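Local coordinates for endo-1,4-beta-xylanase I (Hypocrea jecorina, PDB 1XYN) that hydrolyses the internal beta-1,4-linkages of the xylan main chain, releasing xylooligosaccharides and xylose from this plant cell wall hemicellulose, at the interface of chains A and B. Residues are numbered along the deposited sequence; one frame, centred on the assembly and turned at random. Chains: chain A/B, Endo-1,4-beta-xylanase I.

The interface of chains A and B. Residues chain A 86, 88, 109, 166; chain B 110-112.
Bent at chi2 (-67°) and then extended, the side chain of A:Arg109 reaches from the end of strand 100-109 to B:Val110 and B:Glu112 of the other copy. Its guanidinium NH1 donates a hydrogen bond to the backbone carbonyl O of B:Val110 at 2.8 Å, with the oxygen close to the guanidinium plane and the donor tilted 32° from the carbonyl plane. The same NH1 forms a salt bridge with the carboxylate OE2 of B:Glu112 at 3.0 Å; no N-H points at that oxygen, so the attraction is probably mainly electrostatic. Arginine suits the place because one long, flat cation can serve a neutral carbonyl and an acid together, and glutamate is long enough to bring its charge there. An alanine here would probably leave the B:Val110 carbonyl without this donor and the B:Glu112 carboxylate without this countercharge.

B:Asn111, whose backbone takes the left-handed conformation, which asparagine tolerates well, projects its amide between chain A groups. OD1 stands 3.7 Å from CZ2 of the A:Trp166 indole, the amide turned 50° from the ring, and 4.0 Å from CG of A:Pro86; a small polar tip fits against the flat indole and the compact proline ring. B:Val110 meets A:Gln88 tip to tip, the methyl CG1 of its branched side chain lying 3.4 Å from the amide oxygen OE1 and packing alongside CG, although A:Gln88 is poorly ordered and this packing is less certain. Valine offers two methyls to the flexible glutamine.

The patch belongs to a two-fold interface that may be a product of crystal packing. Its centre lies about 8 Å from the proton donor A:Glu164, and A:Arg109 probably takes part in substrate binding, so in this assembly the neighbouring chain seems to occupy a residue likely to meet xylan.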
ATOM      1  N   PRO A  86       7.504  11.004  -7.143  1.00 41.94           N
ATOM      2  CA  PRO A  86       8.429   9.950  -7.586  1.00 45.12           C
ATOM      3  C   PRO A  86       7.876   9.223  -8.807  1.00 43.79           C
ATOM      4  O   PRO A  86       7.220   8.190  -8.670  1.00 44.10           O
ATOM      5  CB  PRO A  86       8.477   9.006  -6.381  1.00 46.42           C
ATOM      6  CG  PRO A  86       8.163   9.900  -5.222  1.00 50.55           C
ATOM      7  CD  PRO A  86       7.040  10.734  -5.771  1.00 47.53           C
ATOM      8  N   GLN A  88       7.003   6.894 -11.056  1.00 41.45           N
ATOM      9  CA  GLN A  88       7.176   5.448 -11.095  1.00 41.52           C
ATOM     10  C   GLN A  88       6.592   4.766 -12.324  1.00 38.67           C
ATOM     11  O   GLN A  88       5.524   5.143 -12.824  1.00 37.11           O
ATOM     12  CB  GLN A  88       6.581   4.812  -9.836  1.00 42.26           C
ATOM     13  CG  GLN A  88       7.311   5.162  -8.555  1.00 49.50           C
ATOM     14  CD  GLN A  88       8.751   4.681  -8.551  1.00 54.11           C
ATOM     15  OE1 GLN A  88       9.016   3.475  -8.520  1.00 56.04           O
ATOM     16  NE2 GLN A  88       9.692   5.622  -8.577  1.00 55.82           N
ATOM     17  N   ARG A 109       0.927  -2.083  -9.473  1.00 20.24           N
ATOM     18  CA  ARG A 109       0.839  -2.054  -8.025  1.00 20.69           C
ATOM     19  C   ARG A 109       0.547  -3.482  -7.571  1.00 19.84           C
ATOM     20  O   ARG A 109      -0.526  -4.018  -7.840  1.00 18.41           O
ATOM     21  CB  ARG A 109      -0.285  -1.099  -7.602  1.00 19.33           C
ATOM     22  CG  ARG A 109       0.084   0.380  -7.708  1.00 25.16           C
ATOM     23  CD  ARG A 109       1.160   0.713  -6.685  1.00 38.33           C
ATOM     24  NE  ARG A 109       1.682   2.072  -6.799  1.00 46.88           N
ATOM     25  CZ  ARG A 109       2.741   2.526  -6.122  1.00 52.45           C
ATOM     26  NH1 ARG A 109       3.391   1.732  -5.278  1.00 46.55           N
ATOM     27  NH2 ARG A 109       3.162   3.776  -6.305  1.00 53.78           N
ATOM     28  N   TRP A 166       1.650  13.261   0.888  1.00 15.41           N
ATOM     29  CA  TRP A 166       2.370  12.651   1.995  1.00 12.73           C
ATOM     30  C   TRP A 166       3.702  13.366   2.163  1.00 15.39           C
ATOM     31  O   TRP A 166       4.138  14.106   1.273  1.00 11.49           O
ATOM     32  CB  TRP A 166       2.615  11.153   1.742  1.00 16.65           C
ATOM     33  CG  TRP A 166       3.504  10.828   0.559  1.00 20.35           C
ATOM     34  CD1 TRP A 166       4.877  10.744   0.557  1.00 19.49           C
ATOM     35  CD2 TRP A 166       3.083  10.446  -0.761  1.00 19.76           C
ATOM     36  NE1 TRP A 166       5.323  10.320  -0.671  1.00 17.15           N
ATOM     37  CE2 TRP A 166       4.250  10.132  -1.500  1.00 18.65           C
ATOM     38  CE3 TRP A 166       1.835  10.335  -1.390  1.00 16.93           C
ATOM     39  CZ2 TRP A 166       4.203   9.713  -2.834  1.00 21.72           C
ATOM     40  CZ3 TRP A 166       1.789   9.919  -2.720  1.00 16.92           C
ATOM     41  CH2 TRP A 166       2.966   9.612  -3.425  1.00 23.25           C
TER
ATOM     42  N   VAL B 110       7.586   0.449  -3.136  1.00 20.99           N
ATOM     43  CA  VAL B 110       7.637   1.868  -3.494  1.00 23.28           C
ATOM     44  C   VAL B 110       6.413   2.625  -2.999  1.00 22.79           C
ATOM     45  O   VAL B 110       5.282   2.201  -3.241  1.00 26.85           O
ATOM     46  CB  VAL B 110       7.772   2.056  -5.026  1.00 24.92           C
ATOM     47  CG1 VAL B 110       7.546   3.512  -5.410  1.00 22.01           C
ATOM     48  CG2 VAL B 110       9.148   1.597  -5.485  1.00 23.39           C
ATOM     49  N   ASN B 111       6.646   3.738  -2.307  1.00 20.20           N
ATOM     50  CA  ASN B 111       5.569   4.578  -1.774  1.00 21.58           C
ATOM     51  C   ASN B 111       4.550   3.748  -1.007  1.00 22.47           C
ATOM     52  O   ASN B 111       3.352   3.794  -1.293  1.00 24.31           O
ATOM     53  CB  ASN B 111       4.865   5.332  -2.904  1.00 23.03           C
ATOM     54  CG  ASN B 111       5.802   6.243  -3.668  1.00 24.92           C
ATOM     55  OD1 ASN B 111       6.658   6.910  -3.082  1.00 22.75           O
ATOM     56  ND2 ASN B 111       5.645   6.276  -4.987  1.00 29.75           N
ATOM     57  N   GLU B 112       5.045   2.945  -0.075  1.00 22.57           N
ATOM     58  CA  GLU B 112       4.198   2.088   0.738  1.00 24.14           C
ATOM     59  C   GLU B 112       4.205   2.565   2.183  1.00 23.51           C
ATOM     60  O   GLU B 112       5.168   3.167   2.649  1.00 24.36           O
ATOM     61  CB  GLU B 112       4.697   0.646   0.670  1.00 29.28           C
ATOM     62  CG  GLU B 112       4.718   0.069  -0.737  1.00 43.05           C
ATOM     63  CD  GLU B 112       3.350   0.015  -1.387  1.00 50.17           C
ATOM     64  OE1 GLU B 112       2.362  -0.283  -0.675  1.00 54.66           O
ATOM     65  OE2 GLU B 112       3.263   0.259  -2.612  1.00 56.25           O
TER